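Local atomic coordinates of uncharacterized protein Rv3272 (Mycobacterium tuberculosis, PDB entry 5YX6), a protein that probably transfers coenzyme A in fatty acid metabolism, binding fatty acyl-CoAs of varying chain length and palmitoyl-CoA most tightly. Residues A[18-23]-A[45-50]; A[153-158]-A[171-176]; A[286-291]-A[296-301]. All coordinates share one frame; numbering follows the deposited sequence.

Contact 1: residues A[18-23]-A[45-50]; sequences FTQNVA and GGEAAR
The carboxylate of Glu47 holds the backbone at Asn21: OE2 accepts the amide hydrogen of Asn21 N at 3.0 Å, with an N-H...O angle of 158°. The donor arrives from above the carboxylate plane, 38° out of it. Beside this bond the same oxygen rests near the backbone of Gln20, OE2 lying 3.7 Å from Gln20 CA. The side chains of Gln20 and Glu47 run alongside each other in opposing senses, with Glu47 CG 4.1 Å from Gln20 CG and the amide and carboxylate planes steeply inclined to each other. Glu47 spans the gap because CG stands anti to the backbone N (chi1 -177°) and the chain stays extended beyond it.

In the Rossmann-fold domain, 18-23 is the loop from strand 14-17 to helix 23-33, and 45-50 follows the adjacent parallel strand 37-42, so both loops lie past the C-terminal ends of neighbouring strands. The Asn21 side chain lies about 6 Å from that of Asp175, the inferred nucleophile.

Further out, Lys40 forms a salt bridge with Glu47 OE1, so both carboxylate oxygens are engaged. Glu42 accepts a hydrogen bond from Glu47 N and pairs with Arg50, while Phe66 packs against both.

Contact 2: residues A[153-158]-A[171-176]; sequences AGMTTG and FQLVDN
The start of helix 173-196, whose first turn carries Asp175, the inferred nucleophile of this family III CoA transferase, is packed against the turn that follows helix 146-152. One residue of that turn, Met155, makes the contact, meeting Leu173 and Val174 through a buried and wholly apolar surface. Its methyl group CE lies 3.7 Å from Leu173 CD1, the two side chains reaching toward each other tip to tip, and Met155 SD is 3.9 Å from the same Leu173 CD1. Toward Val174 the approach is different: the thioether passes slantwise over the valine, with SD 3.8 Å from CG2 and CE 4.0 Å from the same methyl. Sulfur and terminal methyl thus both touch each partner, and the end of the methionine lies against two consecutive residues of the helix.

Length matters here, since the nearest CA atoms, those of Met155 and Val174, are 9.9 Å apart. Met155 bridges the distance with a chain extended beyond CG (chi2 -178°). Val174 turns CG2 toward it by setting CG1 anti to its backbone N (chi1 170°).

Two backbone motifs set the position of Met155. Gly154, the first residue beyond helix 146-152 to leave helical angles, has positive phi and forms a Schellman motif, and a type I turn runs from Gly154 to Thr157. Gly154 O accepts from Thr157 N at 3.1 Å and from Thr157 OG1 at 2.7 Å, two bonds that close the turn around Met155 and Thr156.

Ala150 of helix 146-152 touches both Met155 and Val174, and Asp146 of the same helix accepts a hydrogen bond from Asp175 N. Ala210 of helix 206-213 also packs on Met155. At the dimer interface Leu173 meets Leu173 of the second subunit, so the first turn of helix 173-196 touches both helix 146-152 and the partner chain.

Contact 3: residues A[286-291]-A[296-301]; sequences DQRFAE and SINYAE
Asn298 and Arg288 bury the most surface in this contact, followed by Glu301 and Phe289 as a nearly equal pair. Asn298 ND2 donates to Arg288 O at 2.9 Å in an almost straight bond, with an N-H...O angle of 173°. The bond uses a lone pair in the carbonyl plane, and the acceptor lies practically in the plane of the asparagine amide; each group meets the bond in its own plane, which fixes the rotation of the Asn298 amide. Asn298 occupies the N-cap position of helix 299-310, yet its side chain makes no capping bond; with CG anti to the carbonyl carbon (chi1 -53°), it reaches across to the other segment instead.

Arg288 is tied back into its own loop. Its backbone N donates to Asp286 OD1, closing an Asx turn, and its NH1 forms a salt bridge with Asp286 OD2 at 2.8 Å. Asp286 therefore holds both the backbone N and the guanidinium of Arg288, the residue whose carbonyl serves Asn298. Across the contact, the guanidinium edge comes only as near as 4.3 Å, from NH2 to Glu301 CB.

Phe289 points its ring edge at the backbone of Asn298 and the side chain of Glu301. CE1 is 3.7 Å from Asn298 O, which lies close to the ring plane, while CZ is 3.9 Å from Glu301 CB, also at the edge. The ring and the Glu301 carboxylate planes are 32° apart, although the two side chains cross at about a right angle. One face of the ring is covered by Arg288 CB, 3.9 Å above its centre.

The loop 286-291 joins helix 282-285 to helix 292-297, and 296-301 spans the break before helix 299-310. Leu302 and Glu305 of that last helix touch Phe289, seating the ring against its first turns; Arg295 of helix 292-297 donates a hydrogen bond to Phe289 O.

Overall arrangement
Burial and chemistry change together across the three contacts. Contact 2 is a fully buried, apolar meeting, set closest to the centre of the chain and beside the second subunit. Contacts 1 and 3 are only partly buried, and each is bridged by a single hydrogen bond from or to the backbone: a carboxylate accepts in contact 1, a carboxamide donates in contact 3. Contacts 1 and 2 adjoin at the inferred active site, where Val22 and Ala23 pack on Asp175 and Val22 also meets Asn176. Contact 3 stands apart, its nearest atoms about 14 Å from contact 2 and about 36 Å from contact 1, joining a loop to the junction of helices 292-297 and 299-310.

Contact 1: residues A[18-23]-A[45-50]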
ATOM      1  N   PHE A  18     -15.544  -3.980  14.122  1.00 27.96           N
ATOM      2  CA  PHE A  18     -15.634  -5.432  14.351  1.00 36.16           C
ATOM      3  C   PHE A  18     -14.396  -6.212  13.868  1.00 37.14           C
ATOM      4  O   PHE A  18     -14.354  -7.437  13.995  1.00 37.16           O
ATOM      5  CB  PHE A  18     -16.881  -6.026  13.659  1.00 31.08           C
ATOM      6  CG  PHE A  18     -18.213  -5.627  14.282  1.00 30.66           C
ATOM      7  CD1 PHE A  18     -18.818  -4.416  13.962  1.00 28.05           C
ATOM      8  CD2 PHE A  18     -18.880  -6.492  15.140  1.00 33.27           C
ATOM      9  CE1 PHE A  18     -20.047  -4.060  14.515  1.00 33.43           C
ATOM     10  CE2 PHE A  18     -20.103  -6.145  15.695  1.00 34.54           C
ATOM     11  CZ  PHE A  18     -20.691  -4.925  15.381  1.00 31.55           C
ATOM     12  N   THR A  19     -13.394  -5.515  13.331  1.00 32.89           N
ATOM     13  CA  THR A  19     -12.265  -6.171  12.649  1.00 35.04           C
ATOM     14  C   THR A  19     -11.241  -6.812  13.589  1.00 34.87           C
ATOM     15  O   THR A  19     -11.153  -6.456  14.761  1.00 40.20           O
ATOM     16  CB  THR A  19     -11.476  -5.178  11.756  1.00 36.96           C
ATOM     17  OG1 THR A  19     -10.759  -4.256  12.586  1.00 35.20           O
ATOM     18  CG2 THR A  19     -12.397  -4.415  10.814  1.00 35.78           C
ATOM     19  N   GLN A  20     -10.471  -7.763  13.068  1.00 38.76           N
ATOM     20  CA  GLN A  20      -9.375  -8.370  13.830  1.00 45.39           C
ATOM     21  C   GLN A  20      -8.080  -8.417  13.028  1.00 41.68           C
ATOM     22  O   GLN A  20      -8.077  -8.150  11.828  1.00 41.55           O
ATOM     23  CB  GLN A  20      -9.721  -9.782  14.302  1.00 43.59           C
ATOM     24  CG  GLN A  20     -10.950  -9.871  15.179  1.00 49.88           C
ATOM     25  CD  GLN A  20     -11.405 -11.300  15.363  1.00 61.24           C
ATOM     26  OE1 GLN A  20     -10.664 -12.130  15.902  1.00 62.31           O
ATOM     27  NE2 GLN A  20     -12.618 -11.602  14.912  1.00 58.08           N
ATOM     28  N   ASN A  21      -6.992  -8.766  13.710  1.00 41.71           N
ATOM     29  CA  ASN A  21      -5.677  -8.951  13.093  1.00 38.65           C
ATOM     30  C   ASN A  21      -5.115  -7.605  12.630  1.00 37.57           C
ATOM     31  O   ASN A  21      -5.051  -6.681  13.441  1.00 42.14           O
ATOM     32  CB  ASN A  21      -5.754  -9.982  11.966  1.00 43.70           C
ATOM     33  CG  ASN A  21      -6.369 -11.301  12.434  1.00 52.74           C
ATOM     34  OD1 ASN A  21      -6.025 -11.803  13.511  1.00 46.50           O
ATOM     35  ND2 ASN A  21      -7.293 -11.855  11.642  1.00 44.00           N
ATOM     36  N   VAL A  22      -4.715  -7.449  11.366  1.00 41.20           N
ATOM     37  CA  VAL A  22      -3.942  -6.234  11.026  1.00 38.39           C
ATOM     38  C   VAL A  22      -4.616  -5.221  10.083  1.00 32.42           C
ATOM     39  O   VAL A  22      -4.677  -4.040  10.418  1.00 34.72           O
ATOM     40  CB  VAL A  22      -2.555  -6.609  10.430  1.00 42.61           C
ATOM     41  CG1 VAL A  22      -1.808  -5.361   9.931  1.00 41.52           C
ATOM     42  CG2 VAL A  22      -1.716  -7.349  11.469  1.00 41.46           C
ATOM     43  N   ALA A  23      -5.107  -5.661   8.926  1.00 33.52           N
ATOM     44  CA  ALA A  23      -5.630  -4.742   7.901  1.00 29.88           C
ATOM     45  C   ALA A  23      -6.777  -3.843   8.404  1.00 35.05           C
ATOM     46  O   ALA A  23      -6.675  -2.609   8.376  1.00 33.53           O
ATOM     47  CB  ALA A  23      -6.078  -5.519   6.691  1.00 29.31           C
ATOM     48  N   GLY A  45     -13.453 -11.957  26.616  1.00 44.76           N
ATOM     49  CA  GLY A  45     -12.087 -12.252  27.007  1.00 50.10           C
ATOM     50  C   GLY A  45     -11.069 -11.490  26.176  1.00 50.03           C
ATOM     51  O   GLY A  45      -9.872 -11.521  26.477  1.00 51.79           O
ATOM     52  N   GLY A  46     -11.541 -10.814  25.129  1.00 44.54           N
ATOM     53  CA  GLY A  46     -10.663 -10.072  24.237  1.00 42.60           C
ATOM     54  C   GLY A  46     -10.281 -10.720  22.919  1.00 40.00           C
ATOM     55  O   GLY A  46     -10.421 -11.923  22.735  1.00 45.15           O
ATOM     56  N   GLU A  47      -9.794  -9.895  21.998  1.00 43.02           N
ATOM     57  CA  GLU A  47      -9.333 -10.351  20.693  1.00 45.31           C
ATOM     58  C   GLU A  47      -8.138 -11.296  20.860  1.00 45.26           C
ATOM     59  O   GLU A  47      -7.299 -11.096  21.738  1.00 44.16           O
ATOM     60  CB  GLU A  47      -8.942  -9.141  19.835  1.00 38.08           C
ATOM     61  CG  GLU A  47      -8.497  -9.463  18.412  1.00 53.58           C
ATOM     62  CD  GLU A  47      -7.931  -8.244  17.666  1.00 54.93           C
ATOM     63  OE1 GLU A  47      -8.292  -7.095  18.009  1.00 51.46           O
ATOM     64  OE2 GLU A  47      -7.125  -8.439  16.726  1.00 53.49           O
ATOM     65  N   ALA A  48      -8.052 -12.316  20.015  1.00 39.56           N
ATOM     66  CA  ALA A  48      -6.989 -13.313  20.144  1.00 48.13           C
ATOM     67  C   ALA A  48      -5.588 -12.718  19.945  1.00 47.11           C
ATOM     68  O   ALA A  48      -4.613 -13.180  20.538  1.00 46.27           O
ATOM     69  CB  ALA A  48      -7.217 -14.451  19.163  1.00 50.00           C
ATOM     70  N   ALA A  49      -5.495 -11.693  19.104  1.00 45.82           N
ATOM     71  CA  ALA A  49      -4.213 -11.060  18.801  1.00 43.82           C
ATOM     72  C   ALA A  49      -3.572 -10.386  20.015  1.00 44.34           C
ATOM     73  O   ALA A  49      -2.400 -10.024  19.971  1.00 42.04           O
ATOM     74  CB  ALA A  49      -4.381 -10.054  17.678  1.00 42.61           C
ATOM     75  N   ARG A  50      -4.350 -10.178  21.074  1.00 42.69           N
ATOM     76  CA  ARG A  50      -3.811  -9.640  22.322  1.00 44.56           C
ATOM     77  C   ARG A  50      -2.797 -10.602  22.936  1.00 48.78           C
ATOM     78  O   ARG A  50      -1.876 -10.182  23.633  1.00 48.37           O
ATOM     79  CB  ARG A  50      -4.933  -9.370  23.334  1.00 46.44           C
ATOM     80  CG  ARG A  50      -5.778  -8.124  23.077  1.00 39.74           C
ATOM     81  CD  ARG A  50      -6.890  -8.027  24.119  1.00 41.95           C
ATOM     82  NE  ARG A  50      -7.816  -6.922  23.875  1.00 39.36           N
ATOM     83  CZ  ARG A  50      -7.676  -5.699  24.376  1.00 37.30           C
ATOM     84  NH1 ARG A  50      -6.647  -5.417  25.164  1.00 36.81           N
ATOM     85  NH2 ARG A  50      -8.571  -4.761  24.096  1.00 32.89           N
TER

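Contact 2: residues A[153-158]-A[171-176]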
ATOM      1  N   ALA A 153      -2.150 -13.623  -5.785  1.00 28.09           N
ATOM      2  CA  ALA A 153      -2.244 -12.445  -6.667  1.00 28.03           C
ATOM      3  C   ALA A 153      -0.992 -12.211  -7.535  1.00 34.58           C
ATOM      4  O   ALA A 153      -0.917 -11.229  -8.284  1.00 31.64           O
ATOM      5  CB  ALA A 153      -2.528 -11.212  -5.851  1.00 26.47           C
ATOM      6  N   GLY A 154       0.016 -13.063  -7.389  1.00 26.16           N
ATOM      7  CA  GLY A 154       1.156 -12.994  -8.284  1.00 29.83           C
ATOM      8  C   GLY A 154       2.441 -12.361  -7.778  1.00 27.88           C
ATOM      9  O   GLY A 154       3.379 -12.186  -8.551  1.00 29.20           O
ATOM     10  N   MET A 155       2.512 -12.060  -6.485  1.00 27.24           N
ATOM     11  CA  MET A 155       3.615 -11.255  -5.965  1.00 30.96           C
ATOM     12  C   MET A 155       4.948 -11.990  -5.808  1.00 33.95           C
ATOM     13  O   MET A 155       5.931 -11.386  -5.378  1.00 36.73           O
ATOM     14  CB  MET A 155       3.222 -10.643  -4.623  1.00 27.42           C
ATOM     15  CG  MET A 155       2.200  -9.536  -4.772  1.00 29.42           C
ATOM     16  SD  MET A 155       1.762  -8.763  -3.210  1.00 32.80           S
ATOM     17  CE  MET A 155       1.035  -7.234  -3.813  1.00 33.78           C
ATOM     18  N   THR A 156       4.997 -13.263  -6.192  1.00 31.04           N
ATOM     19  CA  THR A 156       6.247 -14.017  -6.145  1.00 35.02           C
ATOM     20  C   THR A 156       6.938 -13.993  -7.506  1.00 36.19           C
ATOM     21  O   THR A 156       8.064 -14.471  -7.639  1.00 41.08           O
ATOM     22  CB  THR A 156       6.038 -15.519  -5.702  1.00 38.59           C
ATOM     23  OG1 THR A 156       5.347 -16.258  -6.721  1.00 31.47           O
ATOM     24  CG2 THR A 156       5.264 -15.624  -4.385  1.00 34.03           C
ATOM     25  N   THR A 157       6.260 -13.439  -8.508  1.00 32.01           N
ATOM     26  CA  THR A 157       6.747 -13.471  -9.887  1.00 33.66           C
ATOM     27  C   THR A 157       8.118 -12.804 -10.071  1.00 40.19           C
ATOM     28  O   THR A 157       8.376 -11.723  -9.532  1.00 34.53           O
ATOM     29  CB  THR A 157       5.737 -12.783 -10.845  1.00 37.93           C
ATOM     30  OG1 THR A 157       4.445 -13.390 -10.711  1.00 37.15           O
ATOM     31  CG2 THR A 157       6.186 -12.891 -12.291  1.00 35.44           C
ATOM     32  N   GLY A 158       8.991 -13.469 -10.828  1.00 40.53           N
ATOM     33  CA  GLY A 158      10.261 -12.902 -11.255  1.00 38.89           C
ATOM     34  C   GLY A 158      11.303 -12.603 -10.196  1.00 39.24           C
ATOM     35  O   GLY A 158      12.118 -11.695 -10.362  1.00 42.75           O
ATOM     36  N   PHE A 171       7.412  -9.131   4.619  1.00 34.03           N
ATOM     37  CA  PHE A 171       6.621  -8.173   5.399  1.00 32.31           C
ATOM     38  C   PHE A 171       5.198  -8.136   4.849  1.00 33.74           C
ATOM     39  O   PHE A 171       4.938  -8.628   3.747  1.00 32.34           O
ATOM     40  CB  PHE A 171       7.264  -6.774   5.433  1.00 30.02           C
ATOM     41  CG  PHE A 171       7.581  -6.200   4.082  1.00 30.89           C
ATOM     42  CD1 PHE A 171       6.640  -5.453   3.390  1.00 25.19           C
ATOM     43  CD2 PHE A 171       8.834  -6.388   3.515  1.00 29.06           C
ATOM     44  CE1 PHE A 171       6.929  -4.927   2.148  1.00 24.55           C
ATOM     45  CE2 PHE A 171       9.134  -5.857   2.276  1.00 28.60           C
ATOM     46  CZ  PHE A 171       8.183  -5.122   1.589  1.00 30.90           C
ATOM     47  N   GLN A 172       4.274  -7.603   5.644  1.00 34.16           N
ATOM     48  CA  GLN A 172       2.852  -7.774   5.365  1.00 35.19           C
ATOM     49  C   GLN A 172       2.337  -6.599   4.557  1.00 34.74           C
ATOM     50  O   GLN A 172       1.579  -5.764   5.069  1.00 29.55           O
ATOM     51  CB  GLN A 172       2.046  -7.919   6.663  1.00 32.80           C
ATOM     52  CG  GLN A 172       2.266  -9.226   7.428  1.00 31.01           C
ATOM     53  CD  GLN A 172       3.663  -9.334   8.018  1.00 36.31           C
ATOM     54  OE1 GLN A 172       4.001  -8.624   8.967  1.00 41.29           O
ATOM     55  NE2 GLN A 172       4.488 -10.206   7.445  1.00 30.71           N
ATOM     56  N   LEU A 173       2.741  -6.540   3.292  1.00 33.02           N
ATOM     57  CA  LEU A 173       2.443  -5.375   2.479  1.00 36.71           C
ATOM     58  C   LEU A 173       0.972  -5.336   2.096  1.00 31.82           C
ATOM     59  O   LEU A 173       0.390  -4.262   1.979  1.00 32.78           O
ATOM     60  CB  LEU A 173       3.308  -5.346   1.218  1.00 31.67           C
ATOM     61  CG  LEU A 173       2.960  -6.351   0.121  1.00 35.82           C
ATOM     62  CD1 LEU A 173       3.302  -5.803  -1.250  1.00 39.19           C
ATOM     63  CD2 LEU A 173       3.675  -7.666   0.367  1.00 41.29           C
ATOM     64  N   VAL A 174       0.369  -6.502   1.921  1.00 29.73           N
ATOM     65  CA  VAL A 174      -1.015  -6.560   1.471  1.00 34.56           C
ATOM     66  C   VAL A 174      -1.977  -6.137   2.585  1.00 32.53           C
ATOM     67  O   VAL A 174      -2.943  -5.416   2.338  1.00 34.04           O
ATOM     68  CB  VAL A 174      -1.366  -7.967   0.957  1.00 33.85           C
ATOM     69  CG1 VAL A 174      -2.858  -8.096   0.718  1.00 37.69           C
ATOM     70  CG2 VAL A 174      -0.603  -8.250  -0.321  1.00 34.78           C
ATOM     71  N   ASP A 175      -1.689  -6.573   3.808  1.00 35.76           N
ATOM     72  CA  ASP A 175      -2.404  -6.119   4.997  1.00 34.21           C
ATOM     73  C   ASP A 175      -2.344  -4.608   5.172  1.00 32.03           C
ATOM     74  O   ASP A 175      -3.367  -3.947   5.285  1.00 33.85           O
ATOM     75  CB  ASP A 175      -1.830  -6.773   6.256  1.00 35.18           C
ATOM     76  CG  ASP A 175      -2.368  -8.167   6.493  1.00 39.79           C
ATOM     77  OD1 ASP A 175      -3.304  -8.571   5.779  1.00 39.42           O
ATOM     78  OD2 ASP A 175      -1.866  -8.851   7.415  1.00 43.03           O
ATOM     79  N   ASN A 176      -1.135  -4.062   5.205  1.00 33.62           N
ATOM     80  CA  ASN A 176      -0.979  -2.660   5.529  1.00 27.89           C
ATOM     81  C   ASN A 176      -1.503  -1.775   4.407  1.00 29.85           C
ATOM     82  O   ASN A 176      -2.163  -0.767   4.675  1.00 33.90           O
ATOM     83  CB  ASN A 176       0.480  -2.357   5.862  1.00 27.86           C
ATOM     84  CG  ASN A 176       0.928  -3.047   7.158  1.00 45.15           C
ATOM     85  OD1 ASN A 176       0.238  -2.992   8.182  1.00 46.63           O
ATOM     86  ND2 ASN A 176       2.077  -3.709   7.111  1.00 43.54           N
TER

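Contact 3: residues A[286-291]-A[296-301]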
ATOM      1  N   ASP A 286      30.355   4.955 -26.072  1.00 58.33           N
ATOM      2  CA  ASP A 286      30.323   3.534 -26.432  1.00 53.44           C
ATOM      3  C   ASP A 286      29.000   3.177 -27.120  1.00 55.31           C
ATOM      4  O   ASP A 286      27.928   3.375 -26.549  1.00 56.76           O
ATOM      5  CB  ASP A 286      30.541   2.672 -25.185  1.00 56.21           C
ATOM      6  CG  ASP A 286      30.741   1.189 -25.503  1.00 58.49           C
ATOM      7  OD1 ASP A 286      29.990   0.620 -26.331  1.00 57.23           O
ATOM      8  OD2 ASP A 286      31.659   0.587 -24.904  1.00 57.34           O
ATOM      9  N   GLN A 287      29.077   2.650 -28.340  1.00 58.16           N
ATOM     10  CA  GLN A 287      27.880   2.374 -29.138  1.00 54.79           C
ATOM     11  C   GLN A 287      26.928   1.368 -28.480  1.00 58.05           C
ATOM     12  O   GLN A 287      25.760   1.271 -28.856  1.00 57.92           O
ATOM     13  CB  GLN A 287      28.284   1.867 -30.526  1.00 56.24           C
ATOM     14  N   ARG A 288      27.423   0.628 -27.494  1.00 56.71           N
ATOM     15  CA  ARG A 288      26.595  -0.330 -26.767  1.00 53.80           C
ATOM     16  C   ARG A 288      25.708   0.331 -25.717  1.00 58.82           C
ATOM     17  O   ARG A 288      24.686  -0.238 -25.312  1.00 53.66           O
ATOM     18  CB  ARG A 288      27.481  -1.407 -26.131  1.00 51.56           C
ATOM     19  CG  ARG A 288      28.235  -2.158 -27.204  1.00 55.76           C
ATOM     20  CD  ARG A 288      29.230  -3.203 -26.737  1.00 58.11           C
ATOM     21  NE  ARG A 288      29.421  -3.358 -25.299  1.00 54.45           N
ATOM     22  CZ  ARG A 288      30.456  -2.855 -24.634  1.00 58.04           C
ATOM     23  NH1 ARG A 288      31.360  -2.125 -25.271  1.00 61.63           N
ATOM     24  NH2 ARG A 288      30.587  -3.065 -23.334  1.00 59.34           N
ATOM     25  N   PHE A 289      26.108   1.517 -25.263  1.00 55.30           N
ATOM     26  CA  PHE A 289      25.448   2.147 -24.130  1.00 51.11           C
ATOM     27  C   PHE A 289      25.020   3.600 -24.362  1.00 57.31           C
ATOM     28  O   PHE A 289      24.346   4.187 -23.510  1.00 54.25           O
ATOM     29  CB  PHE A 289      26.367   2.107 -22.912  1.00 44.97           C
ATOM     30  CG  PHE A 289      26.948   0.760 -22.635  1.00 48.43           C
ATOM     31  CD1 PHE A 289      26.132  -0.335 -22.443  1.00 50.67           C
ATOM     32  CD2 PHE A 289      28.318   0.594 -22.539  1.00 50.92           C
ATOM     33  CE1 PHE A 289      26.670  -1.574 -22.178  1.00 51.36           C
ATOM     34  CE2 PHE A 289      28.861  -0.640 -22.270  1.00 47.76           C
ATOM     35  CZ  PHE A 289      28.034  -1.726 -22.088  1.00 50.28           C
ATOM     36  N   ALA A 290      25.373   4.173 -25.508  1.00 59.48           N
ATOM     37  CA  ALA A 290      25.206   5.616 -25.700  1.00 57.41           C
ATOM     38  C   ALA A 290      23.738   6.062 -25.678  1.00 58.72           C
ATOM     39  O   ALA A 290      23.412   7.085 -25.080  1.00 56.94           O
ATOM     40  CB  ALA A 290      25.869   6.050 -26.999  1.00 56.85           C
ATOM     41  N   GLU A 291      22.859   5.296 -26.319  1.00 61.67           N
ATOM     42  CA  GLU A 291      21.425   5.576 -26.265  1.00 60.65           C
ATOM     43  C   GLU A 291      20.773   4.670 -25.222  1.00 60.06           C
ATOM     44  O   GLU A 291      21.285   3.587 -24.934  1.00 62.27           O
ATOM     45  CB  GLU A 291      20.775   5.384 -27.640  1.00 54.45           C
ATOM     46  N   SER A 296      19.160  -0.888 -22.469  1.00 60.77           N
ATOM     47  CA  SER A 296      18.224  -1.951 -22.122  1.00 59.36           C
ATOM     48  C   SER A 296      18.571  -3.269 -22.823  1.00 62.83           C
ATOM     49  O   SER A 296      18.616  -4.318 -22.181  1.00 62.17           O
ATOM     50  CB  SER A 296      16.792  -1.539 -22.461  1.00 61.61           C
ATOM     51  OG  SER A 296      16.366  -0.465 -21.637  1.00 63.65           O
ATOM     52  N   ILE A 297      18.836  -3.213 -24.127  1.00 62.10           N
ATOM     53  CA  ILE A 297      19.185  -4.413 -24.886  1.00 58.19           C
ATOM     54  C   ILE A 297      20.493  -5.012 -24.376  1.00 61.70           C
ATOM     55  O   ILE A 297      20.593  -6.224 -24.187  1.00 65.56           O
ATOM     56  CB  ILE A 297      19.305  -4.129 -26.395  1.00 54.46           C
ATOM     57  N   ASN A 298      21.491  -4.162 -24.153  1.00 60.15           N
ATOM     58  CA  ASN A 298      22.806  -4.618 -23.704  1.00 57.29           C
ATOM     59  C   ASN A 298      22.957  -4.441 -22.199  1.00 55.18           C
ATOM     60  O   ASN A 298      24.025  -4.071 -21.708  1.00 51.85           O
ATOM     61  CB  ASN A 298      23.918  -3.864 -24.436  1.00 58.53           C
ATOM     62  CG  ASN A 298      23.761  -3.912 -25.943  1.00 59.60           C
ATOM     63  OD1 ASN A 298      23.428  -4.952 -26.509  1.00 66.51           O
ATOM     64  ND2 ASN A 298      23.978  -2.778 -26.599  1.00 58.23           N
ATOM     65  N   TYR A 299      21.875  -4.710 -21.471  1.00 58.19           N
ATOM     66  CA  TYR A 299      21.828  -4.474 -20.032  1.00 54.86           C
ATOM     67  C   TYR A 299      22.841  -5.307 -19.268  1.00 51.71           C
ATOM     68  O   TYR A 299      23.396  -4.856 -18.272  1.00 45.85           O
ATOM     69  CB  TYR A 299      20.424  -4.773 -19.492  1.00 55.74           C
ATOM     70  N   ALA A 300      23.110  -6.505 -19.768  1.00 54.66           N
ATOM     71  CA  ALA A 300      24.013  -7.429 -19.096  1.00 53.09           C
ATOM     72  C   ALA A 300      25.462  -6.956 -19.160  1.00 47.20           C
ATOM     73  O   ALA A 300      26.177  -6.976 -18.158  1.00 47.37           O
ATOM     74  CB  ALA A 300      23.879  -8.822 -19.696  1.00 58.50           C
ATOM     75  N   GLU A 301      25.888  -6.540 -20.347  1.00 51.66           N
ATOM     76  CA  GLU A 301      27.219  -5.967 -20.539  1.00 50.07           C
ATOM     77  C   GLU A 301      27.433  -4.722 -19.673  1.00 47.86           C
ATOM     78  O   GLU A 301      28.505  -4.544 -19.085  1.00 44.46           O
ATOM     79  CB  GLU A 301      27.443  -5.621 -22.019  1.00 54.08           C
ATOM     80  CG  GLU A 301      27.628  -6.832 -22.941  1.00 61.43           C
ATOM     81  CD  GLU A 301      26.312  -7.557 -23.251  1.00 70.83           C
ATOM     82  OE1 GLU A 301      25.232  -6.960 -23.040  1.00 69.05           O
ATOM     83  OE2 GLU A 301      26.357  -8.730 -23.693  1.00 76.37           O
TER